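Local coordinates for protein probable mannosyltransferase KTR4 (Saccharomyces cerevisiae, PDB 5A07) that is a probable mannosyltransferase of the GT-A fold class that binds guanosine-5'-diphosphate and a manganese ion, at residues P56-D61 with K297-N302; F63-V68 with Q301-Y306; K132-P137 with N242-Q247. All coordinates share one frame; numbering follows the deposited sequence.

Interaction 1. Residues P56-D61 with K297-N302. With ACT (acetate ion), chain H.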
loop_
_atom_site.group_PDB
_atom_site.type_symbol
_atom_site.label_atom_id
_atom_site.label_comp_id
_atom_site.label_asym_id
_atom_site.label_seq_id
_atom_site.Cartn_x
_atom_site.Cartn_y
_atom_site.Cartn_z
ATOM N N PRO B 56 2.527 10.675 22.039
ATOM C CA PRO B 56 2.173 9.275 21.827
ATOM C C PRO B 56 0.705 9.083 22.040
ATOM O O PRO B 56 0.055 9.837 22.799
ATOM C CB PRO B 56 2.961 8.527 22.845
ATOM C CG PRO B 56 3.487 9.545 23.826
ATOM C CD PRO B 56 3.557 10.833 23.091
ATOM N N LEU B 57 0.133 8.136 21.327
ATOM C CA LEU B 57 -1.277 7.911 21.494
ATOM C C LEU B 57 -1.601 7.411 22.919
ATOM O O LEU B 57 -2.743 7.637 23.421
ATOM C CB LEU B 57 -1.734 6.889 20.476
ATOM C CG LEU B 57 -3.251 6.603 20.364
ATOM C CD1 LEU B 57 -4.056 7.884 20.060
ATOM C CD2 LEU B 57 -3.458 5.571 19.255
ATOM N N TYR B 58 -0.699 6.640 23.507
ATOM C CA TYR B 58 -0.840 6.091 24.857
ATOM C C TYR B 58 0.324 6.574 25.721
ATOM O O TYR B 58 1.497 6.513 25.327
ATOM C CB TYR B 58 -0.818 4.590 24.844
ATOM C CG TYR B 58 -2.012 4.038 24.127
ATOM C CD1 TYR B 58 -3.248 3.925 24.766
ATOM C CD2 TYR B 58 -1.947 3.709 22.796
ATOM C CE1 TYR B 58 -4.383 3.505 24.071
ATOM C CE2 TYR B 58 -3.041 3.237 22.109
ATOM C CZ TYR B 58 -4.256 3.124 22.718
ATOM O OH TYR B 58 -5.342 2.739 21.974
ATOM N N GLU B 59 0.025 7.073 26.909
ATOM C CA GLU B 59 1.090 7.521 27.835
ATOM C C GLU B 59 1.934 6.402 28.279
ATOM O O GLU B 59 1.456 5.278 28.512
ATOM C CB GLU B 59 0.528 8.203 29.086
ATOM C CG GLU B 59 0.061 9.622 28.791
ATOM C CD GLU B 59 -0.821 10.211 29.906
ATOM O OE1 GLU B 59 -1.291 9.459 30.832
ATOM O OE2 GLU B 59 -1.055 11.438 29.816
ATOM N N LYS B 60 3.202 6.733 28.452
ATOM C CA LYS B 60 4.200 5.774 28.885
ATOM C C LYS B 60 3.738 5.007 30.115
ATOM O O LYS B 60 3.032 5.535 30.994
ATOM C CB LYS B 60 5.507 6.513 29.136
ATOM C CG LYS B 60 6.695 5.608 29.463
ATOM C CD LYS B 60 8.028 6.253 29.095
ATOM C CE LYS B 60 8.190 6.315 27.573
ATOM N NZ LYS B 60 9.321 7.185 27.161
ATOM N N ASP B 61 4.015 3.715 30.128
ATOM C CA ASP B 61 3.692 2.885 31.296
ATOM C C ASP B 61 2.234 2.696 31.665
ATOM O O ASP B 61 1.938 2.309 32.783
ATOM C CB ASP B 61 4.418 3.421 32.558
ATOM C CG ASP B 61 5.902 3.672 32.318
ATOM O OD1 ASP B 61 6.525 2.955 31.492
ATOM O OD2 ASP B 61 6.448 4.587 32.957
ATOM N N LYS B 297 0.340 7.338 15.336
ATOM C CA LYS B 297 0.875 7.652 16.657
ATOM C C LYS B 297 0.719 6.540 17.665
ATOM O O LYS B 297 1.098 6.714 18.814
ATOM C CB LYS B 297 0.188 8.905 17.187
ATOM C CG LYS B 297 0.313 10.123 16.343
ATOM C CD LYS B 297 1.726 10.605 16.118
ATOM C CE LYS B 297 2.486 10.800 17.427
ATOM N NZ LYS B 297 3.883 11.373 17.203
ATOM N N ASP B 298 0.258 5.352 17.250
ATOM C CA ASP B 298 0.029 4.263 18.150
ATOM C C ASP B 298 1.321 3.633 18.584
ATOM O O ASP B 298 2.011 2.926 17.802
ATOM C CB ASP B 298 -0.884 3.167 17.552
ATOM C CG ASP B 298 -1.412 2.210 18.617
ATOM O OD1 ASP B 298 -0.921 2.245 19.774
ATOM O OD2 ASP B 298 -2.234 1.310 18.297
ATOM N N ASN B 299 1.642 3.801 19.870
ATOM C CA ASN B 299 2.908 3.346 20.402
ATOM C C ASN B 299 2.736 2.123 21.251
ATOM O O ASN B 299 3.708 1.604 21.832
ATOM C CB ASN B 299 3.554 4.463 21.266
ATOM C CG ASN B 299 2.631 4.950 22.370
ATOM O OD1 ASN B 299 1.473 5.243 22.142
ATOM N ND2 ASN B 299 3.162 5.067 23.564
ATOM N N SER B 300 1.532 1.577 21.298
ATOM C CA SER B 300 1.254 0.555 22.290
ATOM C C SER B 300 1.664 -0.893 22.004
ATOM O O SER B 300 1.829 -1.676 22.958
ATOM C CB SER B 300 -0.232 0.591 22.668
ATOM O OG SER B 300 -1.101 0.301 21.591
ATOM N N GLN B 301 1.717 -1.292 20.716
ATOM C CA GLN B 301 2.087 -2.620 20.403
ATOM C C GLN B 301 3.574 -2.757 20.207
ATOM O O GLN B 301 4.117 -3.753 20.660
ATOM C CB GLN B 301 1.406 -3.095 19.114
ATOM C CG GLN B 301 1.637 -4.556 18.798
ATOM C CD GLN B 301 0.714 -5.021 17.659
ATOM O OE1 GLN B 301 -0.502 -5.135 17.827
ATOM N NE2 GLN B 301 1.292 -5.291 16.505
ATOM N N ASN B 302 4.195 -1.815 19.516
ATOM C CA ASN B 302 5.650 -1.775 19.239
ATOM C C ASN B 302 6.242 -0.427 19.648
ATOM O O ASN B 302 6.647 0.382 18.812
ATOM C CB ASN B 302 5.953 -2.005 17.758
ATOM C CG ASN B 302 5.648 -3.382 17.338
ATOM O OD1 ASN B 302 6.129 -4.338 17.928
ATOM N ND2 ASN B 302 4.764 -3.517 16.422
HETATM C C ACT H . 6.393 12.360 19.992
HETATM O O ACT H . 6.111 11.386 20.743
HETATM O OXT ACT H . 5.776 12.664 18.937
HETATM C CH3 ACT H . 7.573 13.244 20.377
HETATM O O HOH W 1 -4.641 1.305 19.669
#
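Leu57 and Tyr58 meet Lys297 and Asn299 through three hydrogen bonds that join the two loops. Leu57 N donates to Lys297 O over 3.0 Å. The other two belong to the Asn299 carboxamide: OD1 accepts from Tyr58 N at 2.9 Å, in the carbonyl plane and on a lone pair, while ND2 donates to Tyr58 O at 2.8 Å, with that oxygen close to the amide plane. One flat group thus engages both the N-H and the C=O of a single residue, and the two bonds hold the rotation of the carboxamide. A chi1 of 55° sets Asn299 CG between the backbone N and the carbonyl carbon, from where the carboxamide meets the Tyr58 backbone.

Within the second loop, Asp298 OD1 accepts from Ser300 N, forming an Asx turn, and uses its syn lone pair for Ser300 OG at 2.7 Å. This turn lies between helices 293-297 and 303-308 and receives the linker between helices 43-53 and 65-80, at the periphery of the GT-A fold.

Van der Waals contacts surround the polar ones. The Tyr58 ring brings its edge to the carboxylate, CE2 lying 3.3 Å from Asp298 OD1 with the two planes 46° apart. Leu57 CD2 rests 3.9 Å from Asp298 CB, and Pro56 CB packs 3.5 Å from Asn299 ND2.

A water bridges Tyr58 OH and Asp298 OD2, the latter oxygen also being hydrogen-bonded to Thr420 OG1. Lys297 NZ, hydrogen-bonded to the carbonyls of Gly311 and Leu53, additionally donates to an acetate ion, 2.9 Å from its OXT.

Interaction 2. Residues F63-V68 with Q301-Y306. With ACT (acetate ion), chain H.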
loop_
_atom_site.group_PDB
_atom_site.type_symbol
_atom_site.label_atom_id
_atom_site.label_comp_id
_atom_site.label_asym_id
_atom_site.label_seq_id
_atom_site.Cartn_x
_atom_site.Cartn_y
_atom_site.Cartn_z
ATOM N N PHE B 63 0.360 0.743 29.745
ATOM C CA PHE B 63 0.012 -0.383 28.852
ATOM C C PHE B 63 1.148 -1.386 28.912
ATOM O O PHE B 63 2.265 -1.003 29.196
ATOM C CB PHE B 63 -0.238 0.104 27.401
ATOM C CG PHE B 63 0.976 0.750 26.735
ATOM C CD1 PHE B 63 1.885 -0.023 26.032
ATOM C CD2 PHE B 63 1.157 2.098 26.778
ATOM C CE1 PHE B 63 2.956 0.565 25.411
ATOM C CE2 PHE B 63 2.233 2.702 26.187
ATOM C CZ PHE B 63 3.151 1.907 25.494
ATOM N N ASP B 64 0.840 -2.661 28.690
ATOM C CA ASP B 64 1.833 -3.713 28.503
ATOM C C ASP B 64 1.697 -4.227 27.033
ATOM O O ASP B 64 0.619 -4.728 26.673
ATOM C CB ASP B 64 1.520 -4.855 29.448
ATOM C CG ASP B 64 2.445 -6.073 29.253
ATOM O OD1 ASP B 64 3.309 -6.113 28.353
ATOM O OD2 ASP B 64 2.280 -7.021 30.042
ATOM N N PRO B 65 2.759 -4.066 26.218
ATOM C CA PRO B 65 2.757 -4.500 24.814
ATOM C C PRO B 65 2.332 -5.934 24.589
ATOM O O PRO B 65 1.787 -6.229 23.563
ATOM C CB PRO B 65 4.190 -4.276 24.365
ATOM C CG PRO B 65 4.736 -3.218 25.273
ATOM C CD PRO B 65 4.020 -3.356 26.570
ATOM N N ASN B 66 2.540 -6.838 25.532
ATOM C CA ASN B 66 2.068 -8.195 25.375
ATOM C C ASN B 66 0.602 -8.317 25.513
ATOM O O ASN B 66 -0.002 -9.119 24.833
ATOM C CB ASN B 66 2.702 -9.155 26.396
ATOM C CG ASN B 66 4.183 -9.258 26.229
ATOM O OD1 ASN B 66 4.688 -9.454 25.150
ATOM N ND2 ASN B 66 4.884 -9.120 27.317
ATOM N N GLU B 67 0.017 -7.596 26.453
ATOM C CA GLU B 67 -1.420 -7.594 26.570
ATOM C C GLU B 67 -2.048 -6.866 25.381
ATOM O O GLU B 67 -3.082 -7.257 24.907
ATOM C CB GLU B 67 -1.824 -6.859 27.840
ATOM C CG GLU B 67 -1.442 -7.645 29.109
ATOM C CD GLU B 67 -1.785 -6.888 30.427
ATOM O OE1 GLU B 67 -2.083 -5.650 30.406
ATOM O OE2 GLU B 67 -1.756 -7.554 31.495
ATOM N N VAL B 68 -1.437 -5.780 24.979
ATOM C CA VAL B 68 -1.895 -5.033 23.778
ATOM C C VAL B 68 -1.918 -5.991 22.562
ATOM O O VAL B 68 -2.898 -6.074 21.810
ATOM C CB VAL B 68 -0.941 -3.840 23.532
ATOM C CG1 VAL B 68 -1.223 -3.220 22.177
ATOM C CG2 VAL B 68 -1.161 -2.793 24.588
ATOM N N GLN B 301 1.717 -1.292 20.716
ATOM C CA GLN B 301 2.087 -2.620 20.403
ATOM C C GLN B 301 3.574 -2.757 20.207
ATOM O O GLN B 301 4.117 -3.753 20.660
ATOM C CB GLN B 301 1.406 -3.095 19.114
ATOM C CG GLN B 301 1.637 -4.556 18.798
ATOM C CD GLN B 301 0.714 -5.021 17.659
ATOM O OE1 GLN B 301 -0.502 -5.135 17.827
ATOM N NE2 GLN B 301 1.292 -5.291 16.505
ATOM N N ASN B 302 4.195 -1.815 19.516
ATOM C CA ASN B 302 5.650 -1.775 19.239
ATOM C C ASN B 302 6.242 -0.427 19.648
ATOM O O ASN B 302 6.647 0.382 18.812
ATOM C CB ASN B 302 5.953 -2.005 17.758
ATOM C CG ASN B 302 5.648 -3.382 17.338
ATOM O OD1 ASN B 302 6.129 -4.338 17.928
ATOM N ND2 ASN B 302 4.764 -3.517 16.422
ATOM N N PRO B 303 6.366 -0.204 20.982
ATOM C CA PRO B 303 6.835 1.073 21.473
ATOM C C PRO B 303 8.269 1.394 21.035
ATOM O O PRO B 303 8.618 2.576 20.894
ATOM C CB PRO B 303 6.756 0.915 23.013
ATOM C CG PRO B 303 6.564 -0.531 23.278
ATOM C CD PRO B 303 5.865 -1.067 22.065
ATOM N N LYS B 304 9.060 0.386 20.807
ATOM C CA LYS B 304 10.454 0.650 20.365
ATOM C C LYS B 304 10.500 1.196 18.990
ATOM O O LYS B 304 11.404 1.980 18.661
ATOM C CB LYS B 304 11.280 -0.616 20.370
ATOM C CG LYS B 304 11.429 -1.272 21.716
ATOM C CD LYS B 304 11.869 -2.716 21.481
ATOM C CE LYS B 304 13.328 -2.931 21.789
ATOM N NZ LYS B 304 13.353 -3.745 23.039
ATOM N N ASN B 305 9.505 0.828 18.145
ATOM C CA ASN B 305 9.406 1.497 16.792
ATOM C C ASN B 305 9.155 2.976 16.881
ATOM O O ASN B 305 9.745 3.789 16.168
ATOM C CB ASN B 305 8.289 0.877 15.894
ATOM C CG ASN B 305 8.614 -0.515 15.407
ATOM O OD1 ASN B 305 8.254 -0.954 14.265
ATOM N ND2 ASN B 305 9.200 -1.253 16.248
ATOM N N TYR B 306 8.204 3.316 17.735
ATOM C CA TYR B 306 7.794 4.667 17.928
ATOM C C TYR B 306 8.940 5.527 18.529
ATOM O O TYR B 306 9.162 6.655 18.126
ATOM C CB TYR B 306 6.619 4.654 18.926
ATOM C CG TYR B 306 6.066 6.045 19.166
ATOM C CD1 TYR B 306 6.613 6.906 20.104
ATOM C CD2 TYR B 306 5.001 6.489 18.470
ATOM C CE1 TYR B 306 6.108 8.154 20.312
ATOM C CE2 TYR B 306 4.465 7.721 18.691
ATOM C CZ TYR B 306 5.002 8.552 19.638
ATOM O OH TYR B 306 4.498 9.833 19.771
HETATM C C ACT H . 6.393 12.360 19.992
HETATM O O ACT H . 6.111 11.386 20.743
HETATM O OXT ACT H . 5.776 12.664 18.937
HETATM C CH3 ACT H . 7.573 13.244 20.377
HETATM O O HOH W 2 3.318 -6.233 21.301
#
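Gln301 meets Val68 and Pro65 with its backbone and the root of its side chain, and sends the remainder elsewhere. Its CB lies 4.0 Å from Val68 CG1, the same methyl that sits 3.8 Å from Gln301 CA. From there CG stands anti to the backbone N (chi1 -174°), and the chain runs on extended, away from residues 63-68, with CD anti to CA (chi2 169°). At the tip, OE1 accepts from Asn72 ND2, one turn beyond Val68 on the same helix, while NE2 donates to the carbonyls of Asn414 and Asn416. The buried amide is therefore satisfied at both of its ends.

The carbonyl of Gln301 turns to Pro65, with O 3.7 Å from Pro65 CB. A water donates to this oxygen and also to Pro65 O, 2.7 Å from each, bridging two backbones that share no direct hydrogen bond.

Next to it the two proline rings cross obliquely, Pro65 CG to Pro303 CG being 3.8 Å, and the Phe63 ring presents its edge to the same Pro303 CG, with CE1 4.3 Å away. Each proline is the first residue of a helix, following the N-cap residues Asp64 and Asn302. Asp64 makes a true capping bond, its OD1 accepting from Asn66 N at 3.0 Å.

The contact thus pairs two helix starts near the surface: the N-terminal turn of helix 65-80 packs against that of helix 303-308, with the 414-416 loop receiving the amide of Gln301.

Interaction 3. Residues K132-P137 with N242-Q247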
loop_
_atom_site.group_PDB
_atom_site.type_symbol
_atom_site.label_atom_id
_atom_site.label_comp_id
_atom_site.label_asym_id
_atom_site.label_seq_id
_atom_site.Cartn_x
_atom_site.Cartn_y
_atom_site.Cartn_z
ATOM N N LYS B 132 -11.005 -11.722 -15.542
ATOM C CA LYS B 132 -11.567 -12.397 -16.690
ATOM C C LYS B 132 -12.989 -11.925 -16.904
ATOM O O LYS B 132 -13.476 -11.997 -18.014
ATOM C CB LYS B 132 -11.546 -13.910 -16.532
ATOM C CG LYS B 132 -12.572 -14.445 -15.526
ATOM C CD LYS B 132 -12.431 -15.944 -15.349
ATOM C CE LYS B 132 -13.444 -16.466 -14.339
ATOM N NZ LYS B 132 -13.178 -17.922 -14.182
ATOM N N ASN B 133 -13.625 -11.388 -15.872
ATOM C CA ASN B 133 -14.984 -10.892 -16.029
ATOM C C ASN B 133 -15.129 -9.401 -16.257
ATOM O O ASN B 133 -16.245 -8.922 -16.460
ATOM C CB ASN B 133 -15.827 -11.317 -14.801
ATOM C CG ASN B 133 -16.026 -12.780 -14.746
ATOM O OD1 ASN B 133 -16.204 -13.394 -15.771
ATOM N ND2 ASN B 133 -15.866 -13.363 -13.609
ATOM N N PHE B 134 -14.028 -8.665 -16.220
ATOM C CA PHE B 134 -14.050 -7.221 -16.356
ATOM C C PHE B 134 -13.124 -6.683 -17.437
ATOM O O PHE B 134 -13.397 -5.669 -17.992
ATOM C CB PHE B 134 -13.823 -6.574 -14.995
ATOM C CG PHE B 134 -14.941 -6.815 -14.075
ATOM C CD1 PHE B 134 -16.075 -6.024 -14.145
ATOM C CD2 PHE B 134 -14.919 -7.845 -13.160
ATOM C CE1 PHE B 134 -17.194 -6.275 -13.357
ATOM C CE2 PHE B 134 -16.032 -8.105 -12.377
ATOM C CZ PHE B 134 -17.178 -7.326 -12.444
ATOM N N GLY B 135 -11.983 -7.331 -17.663
ATOM C CA GLY B 135 -11.113 -7.068 -18.809
ATOM C C GLY B 135 -10.343 -5.796 -18.808
ATOM O O GLY B 135 -10.061 -5.253 -19.857
ATOM N N TYR B 136 -9.952 -5.299 -17.629
ATOM C CA TYR B 136 -9.083 -4.137 -17.554
ATOM C C TYR B 136 -7.748 -4.491 -18.185
ATOM O O TYR B 136 -7.219 -5.625 -18.065
ATOM C CB TYR B 136 -8.937 -3.629 -16.086
ATOM C CG TYR B 136 -10.213 -2.832 -15.711
ATOM C CD1 TYR B 136 -10.360 -1.514 -16.123
ATOM C CD2 TYR B 136 -11.271 -3.400 -15.016
ATOM C CE1 TYR B 136 -11.522 -0.788 -15.867
ATOM C CE2 TYR B 136 -12.440 -2.694 -14.770
ATOM C CZ TYR B 136 -12.569 -1.392 -15.235
ATOM O OH TYR B 136 -13.679 -0.687 -14.982
ATOM N N PRO B 137 -7.114 -3.518 -18.785
ATOM C CA PRO B 137 -5.812 -3.721 -19.401
ATOM C C PRO B 137 -4.652 -3.795 -18.445
ATOM O O PRO B 137 -4.774 -3.442 -17.271
ATOM C CB PRO B 137 -5.606 -2.426 -20.213
ATOM C CG PRO B 137 -6.445 -1.407 -19.523
ATOM C CD PRO B 137 -7.606 -2.146 -18.906
ATOM N N ASN B 242 -16.802 -10.219 -7.768
ATOM C CA ASN B 242 -17.845 -10.143 -8.783
ATOM C C ASN B 242 -18.476 -8.737 -9.005
ATOM O O ASN B 242 -19.605 -8.610 -9.454
ATOM C CB ASN B 242 -18.920 -11.166 -8.439
ATOM C CG ASN B 242 -18.443 -12.556 -8.715
ATOM O OD1 ASN B 242 -17.909 -12.830 -9.765
ATOM N ND2 ASN B 242 -18.629 -13.425 -7.791
ATOM N N TYR B 243 -17.733 -7.710 -8.687
ATOM C CA TYR B 243 -18.073 -6.333 -8.977
ATOM C C TYR B 243 -16.834 -5.667 -9.493
ATOM O O TYR B 243 -15.719 -6.082 -9.180
ATOM C CB TYR B 243 -18.603 -5.591 -7.740
ATOM C CG TYR B 243 -17.648 -5.554 -6.560
ATOM C CD1 TYR B 243 -17.564 -6.610 -5.708
ATOM C CD2 TYR B 243 -16.811 -4.461 -6.369
ATOM C CE1 TYR B 243 -16.682 -6.606 -4.653
ATOM C CE2 TYR B 243 -15.934 -4.439 -5.341
ATOM C CZ TYR B 243 -15.871 -5.507 -4.473
ATOM O OH TYR B 243 -15.010 -5.510 -3.444
ATOM N N ASP B 244 -17.034 -4.624 -10.275
ATOM C CA ASP B 244 -15.939 -3.779 -10.824
ATOM C C ASP B 244 -15.324 -2.938 -9.710
ATOM O O ASP B 244 -15.980 -2.097 -9.118
ATOM C CB ASP B 244 -16.496 -2.911 -11.932
ATOM C CG ASP B 244 -15.440 -2.129 -12.695
ATOM O OD1 ASP B 244 -14.512 -1.548 -12.084
ATOM O OD2 ASP B 244 -15.510 -2.113 -13.940
ATOM N N VAL B 245 -14.072 -3.227 -9.391
ATOM C CA VAL B 245 -13.398 -2.656 -8.254
ATOM C C VAL B 245 -13.107 -1.196 -8.448
ATOM O O VAL B 245 -13.351 -0.382 -7.568
ATOM C CB VAL B 245 -12.096 -3.447 -7.956
ATOM C CG1 VAL B 245 -11.217 -2.777 -6.934
ATOM C CG2 VAL B 245 -12.448 -4.821 -7.428
ATOM N N PHE B 246 -12.626 -0.838 -9.624
ATOM C CA PHE B 246 -12.431 0.604 -9.916
ATOM C C PHE B 246 -13.732 1.388 -9.861
ATOM O O PHE B 246 -13.765 2.509 -9.333
ATOM C CB PHE B 246 -11.741 0.825 -11.260
ATOM C CG PHE B 246 -10.387 0.209 -11.399
ATOM C CD1 PHE B 246 -9.456 0.280 -10.411
ATOM C CD2 PHE B 246 -9.992 -0.340 -12.594
ATOM C CE1 PHE B 246 -8.186 -0.205 -10.584
ATOM C CE2 PHE B 246 -8.706 -0.866 -12.751
ATOM C CZ PHE B 246 -7.806 -0.786 -11.729
ATOM N N GLN B 247 -14.792 0.836 -10.375
ATOM C CA GLN B 247 -16.105 1.545 -10.322
ATOM C C GLN B 247 -16.614 1.628 -8.887
ATOM O O GLN B 247 -17.254 2.601 -8.549
ATOM C CB GLN B 247 -17.185 0.903 -11.253
ATOM C CG GLN B 247 -16.827 0.975 -12.731
ATOM C CD GLN B 247 -16.900 2.380 -13.343
ATOM O OE1 GLN B 247 -16.653 3.350 -12.689
ATOM N NE2 GLN B 247 -17.251 2.454 -14.626
#
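Phe134 and Asp244 bring the two backbones nearest, their CA atoms 6.8 Å apart; the segments run in the same direction, without a direct backbone hydrogen bond, and spread to 9.6 Å between the CA atoms of Tyr136 and Phe246. Phe134 lies against the main chain, its CZ 3.4 Å from Tyr243 C, and Asp244 CA sits over one face of the ring, displaced toward the rim. Stacking with Tyr130 also holds this ring.

Tyr136 does two things at once. Its hydroxyl donates to the syn lone pair of Asp244 OD2 in a short bond of 2.5 Å, the ring and carboxylate planes nearly perpendicular (84°). Over one face of the ring stands Phe246 in a T-shaped (edge-to-face) pair: CD2 of Phe246 lies 3.6 Å above the centre of the Tyr136 ring, and the centroids are 4.9 Å apart. The buried carboxylate has further partners, since OD2 also accepts from Gly101 N, while OD1 accepts from Gln247 N at 2.9 Å.

Asp244 is the N-cap of helix 245-251, and this last is its capping bond. The opposing loop links helix 116-131 to strand 138-142, closing the beta-alpha-beta crossover from strand 105-110 to its parallel neighbour, a unit characteristic of the Rossmann-like nucleotide-binding half of GT-A glycosyltransferases.

How the interactions relate
From the N terminus, the linker after helix 43-53 opens interaction 1 and, a few residues on, the start of helix 65-80 opens interaction 2. Both loops close more than 230 residues later on one continuous stretch, 297-306, where the two contacts share Gln301 and Asn302 and a single acetate ion touches both; Lys297 NZ and Tyr306 OH meet between them. Interaction 3 is nested within both loops and lies on the opposite side of the chain's centre, about 41 Å centre to centre from interaction 1. The first two tie the N-terminal segment to the loop after helix 293-297 and the start of helix 303-308; the third joins the loop leading into parallel strand 138-142 to the start of helix 245-251.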